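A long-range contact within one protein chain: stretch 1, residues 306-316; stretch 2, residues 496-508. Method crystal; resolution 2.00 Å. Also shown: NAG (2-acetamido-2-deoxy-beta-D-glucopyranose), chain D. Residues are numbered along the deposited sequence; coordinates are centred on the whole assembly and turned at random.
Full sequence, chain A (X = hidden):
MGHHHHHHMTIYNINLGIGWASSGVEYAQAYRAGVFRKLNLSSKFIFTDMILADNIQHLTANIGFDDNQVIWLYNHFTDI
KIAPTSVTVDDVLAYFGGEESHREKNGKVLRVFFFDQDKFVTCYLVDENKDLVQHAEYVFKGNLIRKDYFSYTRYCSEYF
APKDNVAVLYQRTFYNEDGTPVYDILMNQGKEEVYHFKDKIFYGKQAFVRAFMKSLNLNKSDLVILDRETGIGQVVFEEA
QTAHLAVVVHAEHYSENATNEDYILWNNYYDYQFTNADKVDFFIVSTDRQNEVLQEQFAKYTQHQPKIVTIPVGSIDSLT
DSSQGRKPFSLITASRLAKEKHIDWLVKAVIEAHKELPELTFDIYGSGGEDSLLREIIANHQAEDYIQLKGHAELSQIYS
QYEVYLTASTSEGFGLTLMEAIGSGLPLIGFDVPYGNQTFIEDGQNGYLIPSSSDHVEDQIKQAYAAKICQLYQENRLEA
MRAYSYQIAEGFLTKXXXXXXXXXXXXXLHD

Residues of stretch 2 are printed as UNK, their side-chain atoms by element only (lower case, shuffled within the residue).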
# COMPACT_ATOMS: atom_id res chain seq x y z
N PRO A 306 -12.12 24.76 2.89
CA PRO A 306 -12.75 23.47 3.09
C PRO A 306 -12.68 23.04 4.54
O PRO A 306 -11.88 23.56 5.32
CB PRO A 306 -11.93 22.54 2.21
CG PRO A 306 -10.58 23.16 2.14
CD PRO A 306 -10.73 24.63 2.40
N LYS A 307 -13.54 22.09 4.90
CA LYS A 307 -13.50 21.45 6.19
C LYS A 307 -12.35 20.44 6.19
O LYS A 307 -12.18 19.69 5.23
CB LYS A 307 -14.82 20.74 6.49
CG LYS A 307 -14.80 19.98 7.80
CD LYS A 307 -16.18 19.54 8.25
CE LYS A 307 -16.14 19.18 9.73
NZ LYS A 307 -17.42 18.60 10.22
N ILE A 308 -11.57 20.45 7.26
CA ILE A 308 -10.42 19.54 7.39
C ILE A 308 -10.47 18.89 8.75
O ILE A 308 -10.49 19.57 9.76
CB ILE A 308 -9.09 20.28 7.22
CG1 ILE A 308 -9.01 20.99 5.86
CG2 ILE A 308 -7.92 19.33 7.44
CD1 ILE A 308 -7.77 21.85 5.68
N VAL A 309 -10.51 17.57 8.78
CA VAL A 309 -10.60 16.84 10.04
C VAL A 309 -9.33 16.02 10.25
O VAL A 309 -8.76 15.51 9.29
CB VAL A 309 -11.89 15.97 10.13
CG1 VAL A 309 -11.98 14.96 9.01
CG2 VAL A 309 -12.00 15.25 11.47
N THR A 310 -8.89 15.93 11.50
CA THR A 310 -7.73 15.14 11.86
C THR A 310 -8.15 13.76 12.33
O THR A 310 -8.79 13.62 13.37
CB THR A 310 -6.88 15.82 12.94
OG1 THR A 310 -6.40 17.09 12.44
CG2 THR A 310 -5.70 14.94 13.33
N ILE A 311 -7.81 12.73 11.56
CA ILE A 311 -8.05 11.35 11.96
C ILE A 311 -6.81 10.55 11.61
O ILE A 311 -6.50 10.40 10.42
CB ILE A 311 -9.28 10.73 11.27
CG1 ILE A 311 -10.49 11.67 11.29
CG2 ILE A 311 -9.61 9.38 11.91
CD1 ILE A 311 -11.59 11.24 10.34
N PRO A 312 -6.09 10.06 12.63
CA PRO A 312 -4.90 9.24 12.41
C PRO A 312 -5.24 8.05 11.50
O PRO A 312 -6.28 7.44 11.69
CB PRO A 312 -4.56 8.74 13.80
CG PRO A 312 -5.03 9.83 14.70
CD PRO A 312 -6.29 10.35 14.07
N VAL A 313 -4.35 7.76 10.54
CA VAL A 313 -4.53 6.65 9.60
C VAL A 313 -4.29 5.30 10.26
O VAL A 313 -4.61 4.26 9.69
CB VAL A 313 -3.62 6.78 8.34
CG1 VAL A 313 -4.06 7.94 7.46
CG2 VAL A 313 -2.14 6.90 8.71
N GLY A 314 -3.74 5.30 11.46
CA GLY A 314 -3.53 4.05 12.18
C GLY A 314 -3.87 4.21 13.64
O GLY A 314 -3.96 5.33 14.15
N SER A 315 -4.06 3.09 14.32
CA SER A 315 -4.23 3.10 15.77
C SER A 315 -3.72 1.77 16.29
O SER A 315 -3.52 0.84 15.51
CB SER A 315 -5.71 3.33 16.14
OG SER A 315 -6.54 2.33 15.55
N ILE A 316 -3.47 1.67 17.59
CA ILE A 316 -2.90 0.48 18.19
C ILE A 316 -4.00 -0.22 19.00
O ILE A 316 -4.61 0.41 19.88
CB ILE A 316 -1.74 0.88 19.15
CG1 ILE A 316 -0.60 1.56 18.37
CG2 ILE A 316 -1.19 -0.34 19.88
CD1 ILE A 316 0.32 2.38 19.25
N UNK A 496 -9.86 5.10 21.24
CA UNK A 496 -10.00 6.52 20.86
C UNK A 496 -10.40 6.71 19.39
O UNK A 496 -11.27 7.53 19.07
c UNK A 496 -6.71 7.72 22.64
o UNK A 496 -5.84 6.81 22.69
o UNK A 496 -6.41 8.95 22.64
c UNK A 496 -8.71 7.31 21.13
c UNK A 496 -8.18 7.32 22.56
N UNK A 497 -9.75 5.97 18.49
CA UNK A 497 -9.95 6.19 17.04
C UNK A 497 -11.37 5.85 16.56
O UNK A 497 -11.91 6.54 15.70
c UNK A 497 -8.57 6.26 14.91
c UNK A 497 -9.30 4.06 15.80
c UNK A 497 -8.87 5.47 16.18
c UNK A 497 -8.03 7.65 15.15
N UNK A 498 -11.95 4.79 17.14
CA UNK A 498 -13.32 4.37 16.87
C UNK A 498 -14.31 5.50 17.10
O UNK A 498 -15.24 5.69 16.30
c UNK A 498 -13.11 0.87 18.60
c UNK A 498 -12.94 1.88 17.47
c UNK A 498 -13.70 3.17 17.75
c UNK A 498 -13.37 1.27 16.15
N UNK A 499 -14.10 6.24 18.18
CA UNK A 499 -14.93 7.38 18.52
C UNK A 499 -14.78 8.51 17.52
O UNK A 499 -15.74 9.22 17.23
o UNK A 499 -17.40 7.93 20.78
c UNK A 499 -15.21 7.01 21.04
c UNK A 499 -14.62 7.88 19.94
o UNK A 499 -17.23 5.74 20.95
c UNK A 499 -16.72 6.88 20.92
N UNK A 500 -13.57 8.69 17.00
CA UNK A 500 -13.34 9.72 16.00
C UNK A 500 -14.09 9.37 14.71
O UNK A 500 -14.72 10.22 14.10
c UNK A 500 -8.76 10.87 17.85
c UNK A 500 -11.84 9.92 15.72
c UNK A 500 -9.63 10.78 16.60
n UNK A 500 -9.20 11.96 18.77
c UNK A 500 -11.05 10.35 16.94
N UNK A 501 -14.03 8.09 14.33
CA UNK A 501 -14.72 7.62 13.12
C UNK A 501 -16.21 7.63 13.31
O UNK A 501 -16.94 8.21 12.50
c UNK A 501 -13.01 7.84 8.36
c UNK A 501 -11.28 6.75 10.25
n UNK A 501 -10.70 6.19 11.33
c UNK A 501 -10.74 7.15 9.03
c UNK A 501 -14.19 6.25 12.69
c UNK A 501 -12.90 6.34 11.90
c UNK A 501 -13.56 7.42 9.59
c UNK A 501 -12.71 6.87 10.55
c UNK A 501 -11.62 5.95 12.31
c UNK A 501 -11.63 7.71 8.10
N UNK A 502 -16.67 7.01 14.40
CA UNK A 502 -18.07 7.06 14.80
C UNK A 502 -18.61 8.48 14.72
O UNK A 502 -19.62 8.72 14.06
c UNK A 502 -19.66 6.07 16.58
c UNK A 502 -19.67 5.36 17.93
n UNK A 502 -21.94 4.31 17.85
c UNK A 502 -18.25 6.47 16.20
c UNK A 502 -21.06 5.29 18.54
N UNK A 503 -17.92 9.43 15.36
CA UNK A 503 -18.33 10.84 15.33
C UNK A 503 -18.45 11.39 13.90
O UNK A 503 -19.43 12.07 13.56
c UNK A 503 -17.37 11.70 16.16
c UNK A 503 -17.01 15.38 17.32
c UNK A 503 -16.61 13.94 17.00
n UNK A 503 -17.11 16.27 16.12
c UNK A 503 -17.72 13.18 16.26
N UNK A 504 -17.44 11.12 13.07
CA UNK A 504 -17.40 11.59 11.69
C UNK A 504 -18.51 10.93 10.87
O UNK A 504 -19.17 11.58 10.06
c UNK A 504 -16.03 11.32 11.03
c UNK A 504 -15.83 12.19 9.78
o UNK A 504 -14.98 11.60 11.96
N UNK A 505 -18.71 9.64 11.10
CA UNK A 505 -19.75 8.85 10.44
C UNK A 505 -21.15 9.31 10.86
O UNK A 505 -22.06 9.38 10.03
c UNK A 505 -20.86 6.56 10.50
c UNK A 505 -19.57 7.34 10.74
c UNK A 505 -18.43 6.77 9.92
N UNK A 506 -21.31 9.64 12.14
CA UNK A 506 -22.58 10.14 12.66
C UNK A 506 -22.92 11.51 12.08
O UNK A 506 -24.09 11.86 11.99
c UNK A 506 -22.57 10.19 14.18
c UNK A 506 -22.48 8.79 16.30
c UNK A 506 -22.86 8.84 14.83
o UNK A 506 -22.47 7.67 16.87
o UNK A 506 -22.17 9.85 16.90
N UNK A 507 -21.90 12.27 11.71
CA UNK A 507 -22.08 13.60 11.15
C UNK A 507 -22.36 13.60 9.65
O UNK A 507 -22.96 14.55 9.14
o UNK A 507 -19.52 17.00 13.44
o UNK A 507 -18.46 15.15 12.89
c UNK A 507 -19.51 15.81 13.06
c UNK A 507 -20.83 15.13 12.78
c UNK A 507 -20.85 14.47 11.42
N UNK A 508 -21.92 12.56 8.95
CA UNK A 508 -22.24 12.44 7.52
C UNK A 508 -23.65 11.84 7.34
O UNK A 508 -24.45 12.33 6.54
c UNK A 508 -19.86 12.52 6.69
c UNK A 508 -20.89 10.29 7.22
c UNK A 508 -21.15 11.70 6.70
C1 NAG D . 2.24 7.46 3.49
C2 NAG D . 3.13 8.50 4.17
C3 NAG D . 3.09 7.92 5.59
C4 NAG D . 1.66 7.64 6.07
C5 NAG D . 0.85 6.86 5.00
C6 NAG D . -0.57 6.47 5.42
C7 NAG D . 5.26 9.53 3.61
C8 NAG D . 6.65 9.27 3.09
N2 NAG D . 4.49 8.46 3.69
O1 NAG D . 2.53 6.97 2.21
O3 NAG D . 3.81 8.71 6.51
O4 NAG D . 1.73 6.89 7.26
O5 NAG D . 0.88 7.66 3.82
O6 NAG D . -1.30 7.67 5.51
O7 NAG D . 4.90 10.68 3.91
O HOH W 1 -7.90 5.19 11.18

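Position 496 carries three carbons in a row, the third bearing two oxygens, and makes no contact with stretch 1. This is Glu 496, whose carboxylate is hydrogen-bonded elsewhere in the structure.

Position 497 has four carbons, forked at the first, with one arm two carbons long. The end of the longer arm lies against CD of Pro 312 and CG2 of Ile 311, the shorter arm against OG of Ser 315. This is Ile 497: its CD1 is 3.4 Å from CD of Pro 312 and 4.0 Å from CG2 of Ile 311, and its CG2 is 3.3 Å from OG of Ser 315. The forked, apolar side chain thus meets the loop with both arms.

Position 498 also has four carbons, but the fork is at the second, and its CA-to-CB bond points away from stretch 1. It is Leu 498, an apolar side chain turned from this contact. Position 499, three carbons and a two-oxygen end, is Glu 499, exposed and out of reach, where a charged group can remain in solvent.

Position 500 shows four carbons in a row ending in nitrogen, and carbons of the chain lie near Pro 312, Ile 311 and the backbone O of Thr 310. This is Lys 500, whose CD is 4.2 Å from CD of Pro 312 and 4.4 Å from O of Thr 310. A long chain of this kind can cover the edge of an apolar patch and still leave its amine exposed.

Position 501 holds one carbon followed by fused five- and six-membered rings with eight carbons and one nitrogen. Its CA-to-CB bond points sideways, yet the ring reaches the loop, with CG2 of Ile 311 over one face. It is Trp 501, and CG2 of Ile 311 is 3.8 Å from the centroid of its five-membered ring, in a CH-pi contact. The ring nitrogen is not left unpaired: NE1 donates to a water at 3.0 Å, and that water donates to O of Pro 312 at 2.8 Å.

Positions 502 and 503, each four carbons ending in nitrogen, do not touch stretch 1. They are Lys 502 and Lys 503, exposed where charge tolerates solvent.

Position 504 has one carbon carrying an oxygen and a carbon, the oxygen near CD1 of Ile 311. This is Thr 504. Its OG1 donates to O of Lys 500 at 2.6 Å, satisfied within the helix while OG1 packs 3.8 Å from CD1 of Ile 311.

Position 505, three carbons forked at the first, is Val 505, compact and apolar as its buried site favours. Positions 506 and 507 each have three carbons in a row, the third carrying two oxygens; an oxygen of 507 approaches NZ of Lys 307. They are Glu 506 and Glu 507. Salt bridges join Lys 502 NZ to Glu 506 OE2 (3.5 Å) and, at longer range, Lys 503 NZ to Glu 507 OE1 (3.7 Å); Glu 507 OE2 is 4.2 Å from NZ of Lys 307, too far for one. Position 508, again three carbons, is Val 508, likewise compact, apolar and buried.

The contact is mainly apolar, with no direct hydrogen bond between the stretches. Ile 311 is its hub, touching Ile 497, Lys 500, Trp 501 and Thr 504 from successive turns of the helix, while the water ties the indole to the loop backbone.

Stretch 2 496-508: EILEKWKKTVEEV
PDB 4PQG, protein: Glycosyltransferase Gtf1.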